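Local coordinates for hypothetical protein (Exiguobacterium sibiricum, PDB 2HKV), which is of unknown function but belongs to the DinB superfamily of helical-bundle proteins and binds a nickel ion, consistent with a metal-dependent role, at residues Leu50-Glu55 and Arg85-Trp90; Asp57-Ala61 and Trp117-Ala121; Lys40-Val46 and Gln131-Tyr135. Residue numbers count along the deposited sequence, not the author numbering.

Contact 1 of 3, residues Leu50-Glu55 and Arg85-Trp90; sequences LAVLLE and RLDQSW
Segments 50-55 and 85-90, on helices 43-61 and 82-98, run nearly parallel, their local axes 7.4 Å apart at closest approach and at 15°, with CA atoms in register at A51-L86 (4.1 Å) and E55-S89 (5.0 Å). L50 offers mainly its backbone, O lying 4.0 Å from L86 CD1, while its side chain turns to L125 and H128 of helix 114-138. Small A51 permits the close approach: its O accepts a hydrogen bond from S89 OG (2.6 Å; S89 chi1 m) and a CA-H...O contact from L86 CA (3.5 Å). V52 CG1 covers one face of the R85 guanidinium and lies 4.0 Å from R85 CG. At L54 the helix is kinked, its N lacking a bond to the preceding turn; the m,t side chain brings CD1 4.1 Å from W90 CE3. The weak bond from E55 N to V52 O (3.1 Å) continues the distortion. Extended E55 (t,t) forms a salt bridge from OE1 to R85 NH1 (3.1 Å), while OE2 pairs with R59; a water joins OE1 (2.9 Å) to Q88 NE2 (3.2 Å). The S89 side chain is a single knob in the hole formed by A51, V52, L54 and E55, where two near-parallel helices of the DinB helical bundle pack closely.

Contact 2 of 3, residues Asp57-Ala61 and Trp117-Ala121; sequences DLRIA and WLLEA
This buried, mostly apolar contact joins the C-terminal end of helix 43-61 to the early part of helix 114-138 in the DinB helical bundle. Both segments are regular helix, running roughly antiparallel at 151° with their short axes 9.8 Å apart; the nearest CA pairs are D57-A121 (6.0 Å) and A61-W117 (6.6 Å). Within the segments, the backbone bonds from A61 N to D57 O and from A121 N to W117 O both measure 3.0 Å.

W117, the residue most covered by the contact, lies between the two helices. With chi1 near -80° (m) and chi2 near 112°, its indole lies against the last turn of helix 43-61, where A61 CB sits 3.5 Å from the centroid of the five-membered ring and 15° off its normal, a CH-pi contact over the face. I60 CG2 approaches W117 CH2 at 4.3 Å. L58, in the m,t rotamer, brings CD2 to 4.4 Å from W117 CB and CD1 to 4.0 Å from L118 CD2; Y93 of helix 82-98 touches L58 and A121, and W5 and L9 of helix 4-26 touch L118.

The polar end of the contact faces the nickel site. D57 (chi1 m) points toward helix 114-138, with its CB 4.1 Å from A121 CB, and its OD2 is hydrogen-bonded to ND1 of H124, one of the three nickel-binding histidines. D57 is therefore a second-shell residue, consistent with a role in orienting that ligand. E120 also reaches this carboxylate: with chi1 t and chi2 m, its OE1 lies 2.7 Å from D57 OD2.

Contact 3 of 3, residues Lys40-Val46 and Gln131-Tyr135; sequences KRSVYEV and QLLDY
Y135, V46 and the pair V43 and L132 carry most of this contact, which packs the capped start of helix 43-61 against helix 114-138 in the DinB helical bundle. Residues 40-42 are non-helical, and the helix starts at V43; across the contact the nearest CA atoms are those of V46 and L132, 6.6 Å apart. S42 and E45 form a capping box: E45 N donates to S42 OG (3.1 Å) and S42 N to E45 OE1 (3.1 Å), with S42 chi1 p and E45 chi1 m.

Y135, the residue most covered, points toward the capped end with chi1 near -81° (m) and chi2 near 17°. Its ring edge meets the backbone where loop becomes helix, with CE2 3.8 Å from S42 O and CD2 4.0 Å from V43 CA. V46, with chi1 t, also points toward helix 114-138; its CG2 packs 3.3 Å from Y135 CE2 and its CG1 4.3 Å from L132 CB. V43 (t) and L132 (t,p) extend the apolar patch, V43 CG1 lying 4.3 Å from L132 CD1, while V43 CG2 is 4.0 Å from Y135 CD2.

Q131, extended in the t,t rotamer, connects this packing to the metal site: its OE1 is hydrogen-bonded to ND1 of H128, a nickel ligand. The second subunit lies close by, its N137 packing on K40 and its D134 on Q131. At the tip of the ring, the Y135 hydroxyl accepts from Q131 NE2 (3.1 Å) and donates to the carbonyl oxygen of R41, with Y135 OH and R41 O 2.7 Å apart.

Overall arrangement
All three contacts share helix 43-61, which meets helix 82-98 in contact 1 and helix 114-138 in contacts 2 and 3. Contact 1 touches both others: L53 CD1 lies 3.7 Å from A121 O of contact 2, and L50 CD1 lies 3.9 Å from L132 CD2 of contact 3. Contacts 2 and 3, with centres 21 Å apart, fall on opposite sides of the chain's centre, and both touch the second subunit. The nickel ion, bound by H49, H124 and H128, lies about 8 Å from the L50 side chain, 6 Å from that of D57 and 5 Å from that of R41. D57 of contact 2 is hydrogen-bonded to H124 and Q131 of contact 3 to H128.

Contact 1 of 3, residues Leu50-Glu55 and Arg85-Trp90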
loop_
_atom_site.group_PDB
_atom_site.type_symbol
_atom_site.label_atom_id
_atom_site.label_comp_id
_atom_site.label_asym_id
_atom_site.label_seq_id
_atom_site.Cartn_x
_atom_site.Cartn_y
_atom_site.Cartn_z
ATOM N N LEU A 50 11.504 -1.447 5.332
ATOM C CA LEU A 50 10.880 -2.405 4.388
ATOM C C LEU A 50 11.369 -3.870 4.578
ATOM O O LEU A 50 10.576 -4.842 4.567
ATOM C CB LEU A 50 11.158 -1.964 2.965
ATOM C CG LEU A 50 10.203 -1.009 2.268
ATOM C CD1 LEU A 50 10.945 -0.341 1.047
ATOM C CD2 LEU A 50 8.903 -1.759 1.851
ATOM N N ALA A 51 12.673 -4.014 4.749
ATOM C CA ALA A 51 13.296 -5.323 4.925
ATOM C C ALA A 51 12.768 -6.062 6.166
ATOM O O ALA A 51 12.665 -7.288 6.140
ATOM C CB ALA A 51 14.840 -5.180 5.015
ATOM N N VAL A 52 12.471 -5.336 7.257
ATOM C CA VAL A 52 12.061 -5.972 8.511
ATOM C C VAL A 52 10.555 -5.919 8.804
ATOM O O VAL A 52 10.062 -6.686 9.658
ATOM C CB VAL A 52 12.818 -5.414 9.738
ATOM C CG1 VAL A 52 14.309 -5.437 9.509
ATOM C CG2 VAL A 52 12.336 -3.997 10.049
ATOM N N LEU A 53 9.781 -5.097 8.101
ATOM C CA LEU A 53 8.473 -4.826 8.658
ATOM C C LEU A 53 7.498 -6.021 8.652
ATOM O O LEU A 53 6.558 -6.059 9.461
ATOM C CB LEU A 53 7.834 -3.576 8.042
ATOM C CG LEU A 53 7.364 -3.548 6.582
ATOM C CD1 LEU A 53 5.995 -4.326 6.279
ATOM C CD2 LEU A 53 7.228 -2.051 6.199
ATOM N N LEU A 54 7.661 -6.954 7.711
ATOM C CA LEU A 54 6.692 -8.068 7.639
ATOM C C LEU A 54 6.802 -8.905 8.902
ATOM O O LEU A 54 5.800 -9.436 9.364
ATOM C CB LEU A 54 6.866 -8.927 6.388
ATOM C CG LEU A 54 6.440 -8.368 5.029
ATOM C CD1 LEU A 54 6.766 -9.412 3.942
ATOM C CD2 LEU A 54 4.951 -7.997 5.010
ATOM N N GLU A 55 7.998 -8.983 9.486
ATOM C CA GLU A 55 8.211 -9.741 10.733
ATOM C C GLU A 55 7.895 -8.867 11.939
ATOM O O GLU A 55 7.196 -9.297 12.852
ATOM C CB GLU A 55 9.634 -10.294 10.744
ATOM C CG GLU A 55 10.081 -10.931 12.011
ATOM C CD GLU A 55 11.423 -11.640 11.903
ATOM O OE1 GLU A 55 11.964 -11.826 10.780
ATOM O OE2 GLU A 55 11.957 -12.018 12.974
ATOM N N ARG A 85 17.750 -10.031 4.392
ATOM C CA ARG A 85 16.850 -9.682 5.485
ATOM C C ARG A 85 15.384 -9.645 5.087
ATOM O O ARG A 85 14.552 -10.175 5.783
ATOM C CB ARG A 85 17.271 -8.331 6.132
ATOM C CG ARG A 85 16.606 -8.067 7.483
ATOM C CD ARG A 85 16.750 -9.325 8.329
ATOM N NE ARG A 85 16.243 -9.231 9.678
ATOM C CZ ARG A 85 15.049 -9.648 10.088
ATOM N NH1 ARG A 85 14.156 -10.231 9.252
ATOM N NH2 ARG A 85 14.749 -9.470 11.381
ATOM N N LEU A 86 15.081 -9.016 3.965
ATOM C CA LEU A 86 13.752 -9.061 3.375
ATOM C C LEU A 86 13.253 -10.537 3.191
ATOM O O LEU A 86 12.083 -10.907 3.498
ATOM C CB LEU A 86 13.800 -8.312 2.038
ATOM C CG LEU A 86 12.534 -8.265 1.163
ATOM C CD1 LEU A 86 11.318 -7.713 1.940
ATOM C CD2 LEU A 86 12.864 -7.443 -0.107
ATOM N N ASP A 87 14.136 -11.381 2.687
ATOM C CA ASP A 87 13.797 -12.768 2.445
ATOM C C ASP A 87 13.420 -13.497 3.725
ATOM O O ASP A 87 12.483 -14.318 3.750
ATOM C CB ASP A 87 14.961 -13.491 1.754
ATOM C CG ASP A 87 15.168 -13.053 0.279
ATOM O OD1 ASP A 87 14.458 -12.150 -0.221
ATOM O OD2 ASP A 87 16.071 -13.621 -0.393
ATOM N N GLN A 88 14.193 -13.237 4.771
ATOM C CA GLN A 88 13.920 -13.770 6.088
ATOM C C GLN A 88 12.572 -13.324 6.630
ATOM O O GLN A 88 11.810 -14.139 7.149
ATOM C CB GLN A 88 15.015 -13.302 7.022
ATOM C CG GLN A 88 14.887 -13.724 8.439
ATOM C CD GLN A 88 16.128 -13.313 9.267
ATOM O OE1 GLN A 88 17.279 -13.323 8.769
ATOM N NE2 GLN A 88 15.891 -12.936 10.529
ATOM N N SER A 89 12.278 -12.020 6.501
ATOM C CA SER A 89 10.980 -11.464 6.908
ATOM C C SER A 89 9.822 -12.087 6.114
ATOM O O SER A 89 8.787 -12.414 6.664
ATOM C CB SER A 89 10.972 -9.931 6.759
ATOM O OG SER A 89 12.017 -9.391 7.545
ATOM N N TRP A 90 10.025 -12.261 4.824
ATOM C CA TRP A 90 8.988 -12.848 3.956
ATOM C C TRP A 90 8.712 -14.313 4.372
ATOM O O TRP A 90 7.575 -14.768 4.359
ATOM C CB TRP A 90 9.442 -12.713 2.498
ATOM C CG TRP A 90 8.707 -13.430 1.481
ATOM C CD1 TRP A 90 9.272 -14.147 0.487
ATOM C CD2 TRP A 90 7.286 -13.499 1.275
ATOM N NE1 TRP A 90 8.317 -14.671 -0.324
ATOM C CE2 TRP A 90 7.082 -14.307 0.143
ATOM C CE3 TRP A 90 6.162 -12.991 1.947
ATOM C CZ2 TRP A 90 5.812 -14.607 -0.351
ATOM C CZ3 TRP A 90 4.881 -13.298 1.446
ATOM C CH2 TRP A 90 4.732 -14.114 0.312
HETATM O O HOH W 1 13.131 -14.386 11.242
#

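Contact 2 of 3, residues Asp57-Ala61 and Trp117-Ala121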
loop_
_atom_site.group_PDB
_atom_site.type_symbol
_atom_site.label_atom_id
_atom_site.label_comp_id
_atom_site.label_asym_id
_atom_site.label_seq_id
_atom_site.Cartn_x
_atom_site.Cartn_y
_atom_site.Cartn_z
ATOM N N ASP A 57 5.860 -6.348 12.242
ATOM C CA ASP A 57 4.452 -6.149 12.502
ATOM C C ASP A 57 3.825 -7.374 13.124
ATOM O O ASP A 57 2.929 -7.246 13.944
ATOM C CB ASP A 57 3.685 -5.757 11.229
ATOM C CG ASP A 57 3.996 -4.325 10.745
ATOM O OD1 ASP A 57 4.975 -3.643 11.216
ATOM O OD2 ASP A 57 3.269 -3.845 9.829
ATOM N N LEU A 58 4.245 -8.561 12.724
ATOM C CA LEU A 58 3.616 -9.762 13.247
ATOM C C LEU A 58 4.078 -10.054 14.661
ATOM O O LEU A 58 3.305 -10.591 15.437
ATOM C CB LEU A 58 3.838 -10.965 12.312
ATOM C CG LEU A 58 3.067 -10.896 10.970
ATOM C CD1 LEU A 58 3.244 -12.180 10.226
ATOM C CD2 LEU A 58 1.614 -10.620 11.171
ATOM N N ARG A 59 5.309 -9.679 14.991
ATOM C CA ARG A 59 5.804 -9.749 16.365
ATOM C C ARG A 59 5.042 -8.796 17.276
ATOM O O ARG A 59 4.636 -9.175 18.406
ATOM C CB ARG A 59 7.304 -9.425 16.388
ATOM C CG ARG A 59 8.173 -10.534 15.819
ATOM C CD ARG A 59 9.689 -10.379 16.047
ATOM N NE ARG A 59 10.366 -11.553 15.496
ATOM C CZ ARG A 59 10.691 -12.644 16.180
ATOM N NH1 ARG A 59 10.478 -12.725 17.480
ATOM N NH2 ARG A 59 11.251 -13.668 15.549
ATOM N N ILE A 60 4.906 -7.546 16.840
ATOM C CA ILE A 60 4.036 -6.591 17.514
ATOM C C ILE A 60 2.647 -7.203 17.764
ATOM O O ILE A 60 2.093 -7.009 18.855
ATOM C CB ILE A 60 3.945 -5.256 16.724
ATOM C CG1 ILE A 60 5.255 -4.466 16.897
ATOM C CG2 ILE A 60 2.703 -4.432 17.136
ATOM C CD1 ILE A 60 5.584 -3.541 15.693
ATOM N N ALA A 61 2.115 -7.894 16.751
ATOM C CA ALA A 61 0.766 -8.528 16.754
ATOM C C ALA A 61 0.612 -9.645 17.804
ATOM O O ALA A 61 -0.467 -9.847 18.389
ATOM C CB ALA A 61 0.423 -9.089 15.337
ATOM N N TRP A 117 -4.221 -8.360 11.105
ATOM C CA TRP A 117 -2.791 -8.109 11.180
ATOM C C TRP A 117 -2.022 -8.541 9.940
ATOM O O TRP A 117 -1.107 -7.864 9.497
ATOM C CB TRP A 117 -2.176 -8.763 12.439
ATOM C CG TRP A 117 -2.399 -7.957 13.701
ATOM C CD1 TRP A 117 -3.183 -8.292 14.780
ATOM C CD2 TRP A 117 -1.826 -6.669 14.002
ATOM N NE1 TRP A 117 -3.128 -7.279 15.726
ATOM C CE2 TRP A 117 -2.317 -6.277 15.270
ATOM C CE3 TRP A 117 -0.961 -5.817 13.315
ATOM C CZ2 TRP A 117 -1.958 -5.083 15.864
ATOM C CZ3 TRP A 117 -0.591 -4.617 13.927
ATOM C CH2 TRP A 117 -1.094 -4.285 15.198
ATOM N N LEU A 118 -2.369 -9.689 9.389
ATOM C CA LEU A 118 -1.786 -10.117 8.139
ATOM C C LEU A 118 -2.073 -9.138 6.995
ATOM O O LEU A 118 -1.188 -8.837 6.187
ATOM C CB LEU A 118 -2.267 -11.511 7.822
ATOM C CG LEU A 118 -1.731 -12.666 8.657
ATOM C CD1 LEU A 118 -2.543 -13.983 8.549
ATOM C CD2 LEU A 118 -0.224 -12.885 8.466
ATOM N N LEU A 119 -3.286 -8.604 6.954
ATOM C CA LEU A 119 -3.576 -7.550 5.972
ATOM C C LEU A 119 -2.830 -6.239 6.303
ATOM O O LEU A 119 -2.328 -5.553 5.379
ATOM C CB LEU A 119 -5.081 -7.291 5.849
ATOM C CG LEU A 119 -5.552 -6.125 4.955
ATOM C CD1 LEU A 119 -5.019 -6.263 3.523
ATOM C CD2 LEU A 119 -7.092 -6.077 5.000
ATOM N N GLU A 120 -2.718 -5.867 7.589
ATOM C CA GLU A 120 -2.039 -4.638 7.968
ATOM C C GLU A 120 -0.601 -4.657 7.500
ATOM O O GLU A 120 -0.106 -3.654 7.006
ATOM C CB GLU A 120 -2.106 -4.435 9.482
ATOM C CG GLU A 120 -1.564 -3.095 10.026
ATOM C CD GLU A 120 -0.028 -2.991 10.003
ATOM O OE1 GLU A 120 0.633 -4.041 10.128
ATOM O OE2 GLU A 120 0.540 -1.880 9.880
ATOM N N ALA A 121 0.057 -5.804 7.577
ATOM C CA ALA A 121 1.474 -5.849 7.271
ATOM C C ALA A 121 1.560 -5.713 5.747
ATOM O O ALA A 121 2.486 -5.091 5.249
ATOM C CB ALA A 121 2.075 -7.158 7.736
#

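Contact 3 of 3, residues Lys40-Val46 and Gln131-Tyr135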
loop_
_atom_site.group_PDB
_atom_site.type_symbol
_atom_site.label_atom_id
_atom_site.label_comp_id
_atom_site.label_asym_id
_atom_site.label_seq_id
_atom_site.Cartn_x
_atom_site.Cartn_y
_atom_site.Cartn_z
ATOM N N LYS A 40 12.382 13.466 6.276
ATOM C CA LYS A 40 11.991 12.070 6.314
ATOM C C LYS A 40 13.175 11.104 6.246
ATOM O O LYS A 40 14.313 11.530 6.090
ATOM C CB LYS A 40 10.978 11.805 5.193
ATOM C CG LYS A 40 9.754 12.739 5.251
ATOM C CD LYS A 40 9.117 12.757 6.661
ATOM C CE LYS A 40 7.628 13.098 6.655
ATOM N NZ LYS A 40 7.116 13.464 8.013
ATOM N N ARG A 41 12.879 9.809 6.379
ATOM C CA ARG A 41 13.882 8.747 6.367
ATOM C C ARG A 41 14.787 8.878 5.122
ATOM O O ARG A 41 14.349 9.315 4.064
ATOM C CB ARG A 41 13.207 7.392 6.361
ATOM C CG ARG A 41 12.844 6.763 7.703
ATOM C CD ARG A 41 11.911 5.642 7.490
ATOM N NE ARG A 41 11.821 4.751 8.638
ATOM C CZ ARG A 41 10.759 4.695 9.435
ATOM N NH1 ARG A 41 9.691 5.439 9.178
ATOM N NH2 ARG A 41 10.754 3.894 10.496
ATOM N N SER A 42 16.050 8.514 5.265
ATOM C CA SER A 42 16.924 8.360 4.118
ATOM C C SER A 42 16.538 7.110 3.274
ATOM O O SER A 42 15.714 6.317 3.701
ATOM C CB SER A 42 18.371 8.235 4.572
ATOM O OG SER A 42 18.582 6.966 5.164
ATOM N N VAL A 43 17.107 6.971 2.061
ATOM C CA VAL A 43 16.937 5.795 1.236
ATOM C C VAL A 43 17.265 4.537 2.025
ATOM O O VAL A 43 16.496 3.556 2.030
ATOM C CB VAL A 43 17.893 5.847 -0.006
ATOM C CG1 VAL A 43 17.909 4.548 -0.709
ATOM C CG2 VAL A 43 17.485 6.940 -0.938
ATOM N N TYR A 44 18.415 4.556 2.710
ATOM C CA TYR A 44 18.813 3.358 3.418
ATOM C C TYR A 44 17.814 3.075 4.552
ATOM O O TYR A 44 17.467 1.934 4.784
ATOM C CB TYR A 44 20.233 3.476 3.967
ATOM C CG TYR A 44 20.592 2.453 5.024
ATOM C CD1 TYR A 44 20.888 1.150 4.695
ATOM C CD2 TYR A 44 20.647 2.818 6.371
ATOM C CE1 TYR A 44 21.218 0.227 5.663
ATOM C CE2 TYR A 44 20.983 1.910 7.353
ATOM C CZ TYR A 44 21.278 0.619 7.004
ATOM O OH TYR A 44 21.623 -0.278 7.998
ATOM N N GLU A 45 17.385 4.102 5.265
ATOM C CA GLU A 45 16.469 3.886 6.386
ATOM C C GLU A 45 15.074 3.370 5.946
ATOM O O GLU A 45 14.500 2.535 6.615
ATOM C CB GLU A 45 16.333 5.155 7.231
ATOM C CG GLU A 45 17.583 5.537 8.019
ATOM C CD GLU A 45 17.534 6.981 8.576
ATOM O OE1 GLU A 45 16.599 7.752 8.267
ATOM O OE2 GLU A 45 18.480 7.374 9.316
ATOM N N VAL A 46 14.563 3.853 4.807
ATOM C CA VAL A 46 13.349 3.280 4.200
ATOM C C VAL A 46 13.548 1.815 3.877
ATOM O O VAL A 46 12.701 0.981 4.179
ATOM C CB VAL A 46 12.913 4.026 2.955
ATOM C CG1 VAL A 46 11.550 3.477 2.432
ATOM C CG2 VAL A 46 12.670 5.472 3.289
ATOM N N GLN A 131 6.941 4.630 -1.203
ATOM C CA GLN A 131 7.879 5.655 -0.737
ATOM C C GLN A 131 9.248 5.464 -1.408
ATOM O O GLN A 131 9.853 6.450 -1.920
ATOM C CB GLN A 131 8.056 5.538 0.753
ATOM C CG GLN A 131 8.818 6.646 1.377
ATOM C CD GLN A 131 8.761 6.598 2.893
ATOM O OE1 GLN A 131 8.159 5.699 3.478
ATOM N NE2 GLN A 131 9.379 7.608 3.551
ATOM N N LEU A 132 9.740 4.221 -1.391
ATOM C CA LEU A 132 11.069 3.916 -1.954
ATOM C C LEU A 132 11.048 4.225 -3.421
ATOM O O LEU A 132 11.996 4.848 -3.948
ATOM C CB LEU A 132 11.506 2.454 -1.698
ATOM C CG LEU A 132 12.887 2.086 -2.276
ATOM C CD1 LEU A 132 14.044 3.036 -1.734
ATOM C CD2 LEU A 132 13.120 0.564 -2.039
ATOM N N LEU A 133 9.966 3.856 -4.093
ATOM C CA LEU A 133 9.868 4.140 -5.519
ATOM C C LEU A 133 9.924 5.680 -5.797
ATOM O O LEU A 133 10.648 6.162 -6.728
ATOM C CB LEU A 133 8.581 3.545 -6.067
ATOM C CG LEU A 133 8.271 3.739 -7.552
ATOM C CD1 LEU A 133 9.043 2.723 -8.363
ATOM C CD2 LEU A 133 6.731 3.552 -7.752
ATOM N N ASP A 134 9.183 6.445 -5.005
ATOM C CA ASP A 134 9.197 7.912 -5.143
ATOM C C ASP A 134 10.610 8.470 -4.904
ATOM O O ASP A 134 11.042 9.362 -5.622
ATOM C CB ASP A 134 8.259 8.590 -4.166
ATOM C CG ASP A 134 6.803 8.385 -4.496
ATOM O OD1 ASP A 134 6.483 7.968 -5.646
ATOM O OD2 ASP A 134 5.970 8.680 -3.573
ATOM N N TYR A 135 11.315 7.944 -3.910
ATOM C CA TYR A 135 12.662 8.396 -3.642
ATOM C C TYR A 135 13.576 8.147 -4.845
ATOM O O TYR A 135 14.350 9.028 -5.221
ATOM C CB TYR A 135 13.285 7.636 -2.485
ATOM C CG TYR A 135 12.910 8.085 -1.092
ATOM C CD1 TYR A 135 11.808 8.887 -0.856
ATOM C CD2 TYR A 135 13.671 7.677 -0.006
ATOM C CE1 TYR A 135 11.447 9.248 0.440
ATOM C CE2 TYR A 135 13.344 8.061 1.279
ATOM C CZ TYR A 135 12.237 8.852 1.499
ATOM O OH TYR A 135 11.917 9.215 2.788
#